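Local atomic coordinates of Phenylalanine/tyrosine ammonia-lyase (Rhodosporidium toruloides, PDB entry 1Y2M), a protein that catalyses the non-oxidative deamination of L-phenylalanine and L-tyrosine to trans-cinnamic and p-coumaric acid, the committing step of phenylpropanoid metabolism. Residues T297-F311 and R359-L372. Numbering follows the deposited sequence.
Sequences TAMTVEAMVGHAGSF and RQDRYPLRTSPQWL
Thr297 turns its methyl CG2 to the Ser368 side chain, 3.4 Å from OG. Its hydroxyl instead bonds Ser293 O, one turn back in helix 273-303, and Gln439. Farther along this helix, Thr300 CG2 and Val301 CG2 both meet Leu365 CD2, and Val301 CG2 comes to 3.8 Å from it. Met304, a selenomethionine, packs its CG on the other leucine methyl, CD1. The helix ends in a Schellman motif at Val305. Gly306 then passes its CA close to Asp361 OD2.

His307 N gives Asp361 OD2 a nearly straight bond (2.8 Å, 173°) on the syn side of the carboxylate. His307 ND1 adds a weak bond to OD1. In the conformer described here, one of two, Gln360 NE2 lies over the imidazole centre, the amide plane turned 53° from the ring. Replacing His307 by alanine would probably leave Asp361 OD1 without its imidazole donor.

Ser310 OG sits 3.6 Å from Arg366 CA. It also donates to a water that hydrogen-bonds His307 O and Asp361 OD2. Phe311 points its ring edge at Ser368 OG, 3.3 Å from CE1, and at Pro369 CG. That hydroxyl donates to Leu365 O; its chi1 of 54° folds OG back over its own backbone, within reach of this carbonyl.

Arg366 NE bonds Asp361 O at 2.9 Å, in its guanidinium plane, and NH1 reaches Gly410 O of the second subunit. Gln360 and Arg366 probably bind cinnamate, as in relatives. Asp361 thus links the post-helix loop to Arg366 and, as a second-shell residue, probably helps position that arginine for the substrate.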
loop_
_atom_site.group_PDB
_atom_site.type_symbol
_atom_site.label_atom_id
_atom_site.label_comp_id
_atom_site.label_asym_id
_atom_site.label_seq_id
_atom_site.Cartn_x
_atom_site.Cartn_y
_atom_site.Cartn_z
ATOM N N THR B 297 -8.288 -22.181 15.964
ATOM C CA THR B 297 -6.962 -22.698 16.263
ATOM C C THR B 297 -7.049 -24.004 17.091
ATOM O O THR B 297 -6.435 -25.017 16.743
ATOM C CB THR B 297 -6.076 -21.642 16.987
ATOM O OG1 THR B 297 -5.876 -20.516 16.134
ATOM C CG2 THR B 297 -4.710 -22.246 17.297
ATOM N N ALA B 298 -7.827 -23.953 18.164
ATOM C CA ALA B 298 -8.006 -25.112 19.060
ATOM C C ALA B 298 -8.610 -26.280 18.246
ATOM O O ALA B 298 -8.105 -27.434 18.281
ATOM C CB ALA B 298 -8.880 -24.762 20.222
HETATM N N MSE B 299 -9.660 -26.008 17.482
HETATM C CA MSE B 299 -10.337 -27.110 16.753
HETATM C C MSE B 299 -9.465 -27.714 15.678
HETATM O O MSE B 299 -9.539 -28.904 15.340
HETATM C CB MSE B 299 -11.676 -26.630 16.240
HETATM C CG MSE B 299 -12.532 -26.284 17.367
HETATM SE SE MSE B 299 -14.347 -25.782 16.805
HETATM C CE MSE B 299 -15.085 -27.510 16.757
ATOM N N THR B 300 -8.635 -26.864 15.094
ATOM C CA THR B 300 -7.629 -27.355 14.127
ATOM C C THR B 300 -6.570 -28.231 14.790
ATOM O O THR B 300 -6.118 -29.225 14.210
ATOM C CB THR B 300 -7.019 -26.203 13.316
ATOM O OG1 THR B 300 -8.061 -25.411 12.693
ATOM C CG2 THR B 300 -6.088 -26.725 12.223
ATOM N N VAL B 301 -6.105 -27.862 15.984
ATOM C CA VAL B 301 -5.145 -28.721 16.678
ATOM C C VAL B 301 -5.823 -30.089 16.856
ATOM O O VAL B 301 -5.198 -31.137 16.649
ATOM C CB VAL B 301 -4.718 -28.126 18.050
ATOM C CG1 VAL B 301 -3.913 -29.127 18.861
ATOM C CG2 VAL B 301 -3.916 -26.806 17.885
ATOM N N GLU B 302 -7.108 -30.084 17.215
ATOM C CA GLU B 302 -7.827 -31.354 17.394
ATOM C C GLU B 302 -7.924 -32.154 16.079
ATOM O O GLU B 302 -7.552 -33.312 16.011
ATOM C CB GLU B 302 -9.217 -31.105 17.991
ATOM C CG GLU B 302 -9.160 -30.577 19.406
ATOM C CD GLU B 302 -10.560 -30.534 20.028
ATOM O OE1 GLU B 302 -11.322 -29.650 19.605
ATOM O OE2 GLU B 302 -10.920 -31.392 20.900
ATOM N N ALA B 303 -8.346 -31.506 14.991
ATOM C CA ALA B 303 -8.479 -32.198 13.708
ATOM C C ALA B 303 -7.123 -32.731 13.224
ATOM O O ALA B 303 -7.060 -33.753 12.597
ATOM C CB ALA B 303 -9.041 -31.283 12.660
HETATM N N MSE B 304 -6.042 -32.025 13.554
HETATM C CA MSE B 304 -4.685 -32.398 13.103
HETATM C C MSE B 304 -4.000 -33.351 14.065
HETATM O O MSE B 304 -2.868 -33.700 13.854
HETATM C CB MSE B 304 -3.849 -31.140 12.956
HETATM C CG MSE B 304 -4.331 -30.204 11.872
HETATM SE SE MSE B 304 -3.669 -30.920 10.125
HETATM C CE MSE B 304 -1.713 -30.515 10.266
ATOM N N VAL B 305 -4.717 -33.793 15.097
ATOM C CA VAL B 305 -4.144 -34.562 16.214
ATOM C C VAL B 305 -2.792 -33.948 16.614
ATOM O O VAL B 305 -1.767 -34.632 16.792
ATOM C CB VAL B 305 -4.107 -36.082 15.941
ATOM C CG1 VAL B 305 -3.593 -36.843 17.126
ATOM C CG2 VAL B 305 -5.526 -36.562 15.754
ATOM N N GLY B 306 -2.815 -32.632 16.765
ATOM C CA GLY B 306 -1.631 -31.879 17.079
ATOM C C GLY B 306 -1.388 -31.721 18.556
ATOM O O GLY B 306 -2.051 -32.352 19.378
ATOM N N HIS B 307 -0.432 -30.851 18.872
ATOM C CA HIS B 307 0.071 -30.766 20.245
ATOM C C HIS B 307 -0.567 -29.637 21.043
ATOM O O HIS B 307 -0.376 -28.439 20.771
ATOM C CB HIS B 307 1.569 -30.550 20.227
ATOM C CG HIS B 307 2.329 -31.714 19.694
ATOM N ND1 HIS B 307 2.760 -31.796 18.389
ATOM C CD2 HIS B 307 2.780 -32.831 20.314
ATOM C CE1 HIS B 307 3.419 -32.931 18.219
ATOM N NE2 HIS B 307 3.439 -33.581 19.372
ATOM N N ALA B 308 -1.241 -30.006 22.118
ATOM C CA ALA B 308 -1.745 -28.989 23.038
ATOM C C ALA B 308 -0.565 -28.336 23.789
ATOM O O ALA B 308 -0.723 -27.268 24.393
ATOM C CB ALA B 308 -2.704 -29.610 23.980
ATOM N N GLY B 309 0.593 -28.993 23.795
ATOM C CA GLY B 309 1.795 -28.524 24.504
ATOM C C GLY B 309 2.239 -27.124 24.077
ATOM O O GLY B 309 2.883 -26.426 24.838
ATOM N N SER B 310 1.919 -26.729 22.845
ATOM C CA SER B 310 2.290 -25.376 22.348
ATOM C C SER B 310 1.769 -24.276 23.267
ATOM O O SER B 310 2.293 -23.171 23.250
ATOM C CB SER B 310 1.773 -25.132 20.937
ATOM O OG SER B 310 2.334 -26.025 20.040
ATOM N N PHE B 311 0.719 -24.577 24.038
ATOM C CA PHE B 311 -0.004 -23.557 24.802
ATOM C C PHE B 311 0.250 -23.648 26.298
ATOM O O PHE B 311 -0.426 -23.032 27.061
ATOM C CB PHE B 311 -1.489 -23.686 24.473
ATOM C CG PHE B 311 -1.725 -23.771 23.011
ATOM C CD1 PHE B 311 -1.631 -22.630 22.247
ATOM C CD2 PHE B 311 -1.969 -24.965 22.381
ATOM C CE1 PHE B 311 -1.754 -22.682 20.913
ATOM C CE2 PHE B 311 -2.040 -25.034 21.004
ATOM C CZ PHE B 311 -1.965 -23.893 20.276
ATOM N N ARG B 359 7.893 -34.241 13.748
ATOM C CA ARG B 359 7.278 -34.571 15.031
ATOM C C ARG B 359 6.615 -33.363 15.680
ATOM O O ARG B 359 5.777 -33.532 16.555
ATOM C CB ARG B 359 8.353 -35.127 15.974
ATOM C CG ARG B 359 9.144 -36.269 15.335
ATOM C CD ARG B 359 10.407 -36.632 16.074
ATOM N NE ARG B 359 11.176 -37.608 15.301
ATOM C CZ ARG B 359 12.375 -38.074 15.646
ATOM N NH1 ARG B 359 12.961 -37.668 16.767
ATOM N NH2 ARG B 359 12.993 -38.958 14.871
ATOM N N GLN B 360 6.961 -32.159 15.259
ATOM C CA GLN B 360 6.346 -31.019 15.885
ATOM C C GLN B 360 5.451 -30.255 14.936
ATOM O O GLN B 360 5.641 -30.260 13.703
ATOM C CB GLN B 360 7.392 -30.119 16.535
ATOM C CG GLN B 360 6.859 -29.298 17.715
ATOM C CD GLN B 360 5.760 -30.006 18.495
ATOM O OE1 GLN B 360 4.585 -29.585 18.408
ATOM N NE2 GLN B 360 6.125 -31.125 19.240
ATOM N N ASP B 361 4.474 -29.582 15.527
ATOM C CA ASP B 361 3.465 -28.859 14.741
ATOM C C ASP B 361 4.122 -27.751 13.971
ATOM O O ASP B 361 5.092 -27.181 14.407
ATOM C CB ASP B 361 2.362 -28.297 15.649
ATOM C CG ASP B 361 1.433 -29.364 16.186
ATOM O OD1 ASP B 361 1.521 -30.543 15.739
ATOM O OD2 ASP B 361 0.613 -29.015 17.046
ATOM N N ARG B 362 3.540 -27.376 12.841
ATOM C CA ARG B 362 4.076 -26.280 12.095
ATOM C C ARG B 362 3.628 -24.941 12.704
ATOM O O ARG B 362 2.858 -24.899 13.657
ATOM C CB ARG B 362 3.649 -26.416 10.632
ATOM C CG ARG B 362 4.217 -27.694 9.984
ATOM C CD ARG B 362 3.670 -27.797 8.583
ATOM N NE ARG B 362 4.106 -29.015 7.905
ATOM C CZ ARG B 362 3.422 -30.157 7.911
ATOM N NH1 ARG B 362 2.279 -30.272 8.576
ATOM N NH2 ARG B 362 3.904 -31.201 7.244
ATOM N N TYR B 363 4.087 -23.857 12.111
ATOM C CA TYR B 363 3.959 -22.576 12.790
ATOM C C TYR B 363 2.532 -22.072 12.910
ATOM O O TYR B 363 2.222 -21.331 13.904
ATOM C CB TYR B 363 4.840 -21.511 12.130
ATOM C CG TYR B 363 6.328 -21.603 12.370
ATOM C CD1 TYR B 363 6.948 -22.722 12.916
ATOM C CD2 TYR B 363 7.139 -20.558 11.897
ATOM C CE1 TYR B 363 8.375 -22.762 13.067
ATOM C CE2 TYR B 363 8.464 -20.609 12.011
ATOM C CZ TYR B 363 9.089 -21.668 12.602
ATOM O OH TYR B 363 10.478 -21.600 12.640
ATOM N N PRO B 364 1.641 -22.367 11.921
ATOM C CA PRO B 364 0.269 -21.878 12.089
ATOM C C PRO B 364 -0.419 -22.266 13.411
ATOM O O PRO B 364 -1.211 -21.519 13.950
ATOM C CB PRO B 364 -0.448 -22.431 10.845
ATOM C CG PRO B 364 0.705 -22.385 9.806
ATOM C CD PRO B 364 1.840 -22.986 10.586
ATOM N N LEU B 365 -0.066 -23.427 13.935
ATOM C CA LEU B 365 -0.561 -23.878 15.227
ATOM C C LEU B 365 0.415 -23.519 16.361
ATOM O O LEU B 365 0.022 -22.923 17.368
ATOM C CB LEU B 365 -0.758 -25.396 15.164
ATOM C CG LEU B 365 -1.887 -25.829 14.221
ATOM C CD1 LEU B 365 -2.028 -27.377 14.242
ATOM C CD2 LEU B 365 -3.257 -25.122 14.512
ATOM N N ARG B 366 1.686 -23.878 16.196
ATOM C CA ARG B 366 2.658 -23.766 17.293
ATOM C C ARG B 366 3.031 -22.321 17.639
ATOM O O ARG B 366 3.424 -22.068 18.771
ATOM C CB ARG B 366 3.899 -24.578 16.989
ATOM C CG ARG B 366 5.067 -24.467 18.009
ATOM C CD ARG B 366 5.977 -25.667 17.930
ATOM N NE ARG B 366 6.520 -25.923 16.597
ATOM C CZ ARG B 366 7.756 -25.648 16.197
ATOM N NH1 ARG B 366 8.615 -25.010 16.988
ATOM N NH2 ARG B 366 8.129 -25.983 14.973
ATOM N N THR B 367 2.902 -21.400 16.683
ATOM C CA THR B 367 3.218 -19.985 16.966
ATOM C C THR B 367 1.979 -19.114 17.061
ATOM O O THR B 367 2.076 -17.858 17.056
ATOM C CB THR B 367 4.209 -19.353 15.918
ATOM O OG1 THR B 367 3.541 -19.113 14.674
ATOM C CG2 THR B 367 5.463 -20.189 15.744
ATOM N N SER B 368 0.799 -19.736 17.177
ATOM C CA SER B 368 -0.453 -18.978 17.199
ATOM C C SER B 368 -0.536 -17.937 18.324
ATOM O O SER B 368 -0.945 -16.805 18.078
ATOM C CB SER B 368 -1.671 -19.914 17.090
ATOM O OG SER B 368 -1.676 -20.949 18.062
ATOM N N PRO B 369 -0.117 -18.285 19.570
ATOM C CA PRO B 369 -0.210 -17.199 20.616
ATOM C C PRO B 369 0.717 -16.013 20.305
ATOM O O PRO B 369 0.376 -14.847 20.584
ATOM C CB PRO B 369 0.191 -17.900 21.910
ATOM C CG PRO B 369 -0.010 -19.406 21.601
ATOM C CD PRO B 369 0.386 -19.550 20.159
ATOM N N GLN B 370 1.892 -16.344 19.796
ATOM C CA GLN B 370 2.879 -15.353 19.460
ATOM C C GLN B 370 2.407 -14.516 18.256
ATOM O O GLN B 370 2.789 -13.349 18.105
ATOM C CB GLN B 370 4.237 -16.025 19.204
ATOM C CG GLN B 370 4.856 -16.739 20.391
ATOM C CD GLN B 370 4.421 -18.148 20.533
ATOM O OE1 GLN B 370 3.548 -18.600 19.825
ATOM N NE2 GLN B 370 5.073 -18.879 21.441
ATOM N N TRP B 371 1.583 -15.101 17.380
ATOM C CA TRP B 371 1.086 -14.393 16.215
ATOM C C TRP B 371 -0.136 -13.530 16.592
ATOM O O TRP B 371 -0.268 -12.371 16.155
ATOM C CB TRP B 371 0.606 -15.413 15.187
ATOM C CG TRP B 371 0.318 -14.789 13.827
ATOM C CD1 TRP B 371 -0.889 -14.442 13.277
ATOM C CD2 TRP B 371 1.308 -14.450 12.836
ATOM N NE1 TRP B 371 -0.703 -13.936 11.998
ATOM C CE2 TRP B 371 0.630 -13.933 11.710
ATOM C CE3 TRP B 371 2.705 -14.517 12.808
ATOM C CZ2 TRP B 371 1.313 -13.500 10.560
ATOM C CZ3 TRP B 371 3.364 -14.085 11.664
ATOM C CH2 TRP B 371 2.671 -13.581 10.575
ATOM N N LEU B 372 -1.047 -14.099 17.372
ATOM C CA LEU B 372 -2.275 -13.388 17.706
ATOM C C LEU B 372 -2.083 -12.374 18.851
ATOM O O LEU B 372 -2.824 -11.372 18.981
ATOM C CB LEU B 372 -3.336 -14.415 18.069
ATOM C CG LEU B 372 -3.874 -15.257 16.894
ATOM C CD1 LEU B 372 -4.803 -16.371 17.421
ATOM C CD2 LEU B 372 -4.570 -14.459 15.836
HETATM O O HOH W 1 0.161 -26.865 18.579
HETATM O O HOH W 2 4.114 -21.719 21.511
HETATM O O HOH W 3 4.324 -27.872 20.521
#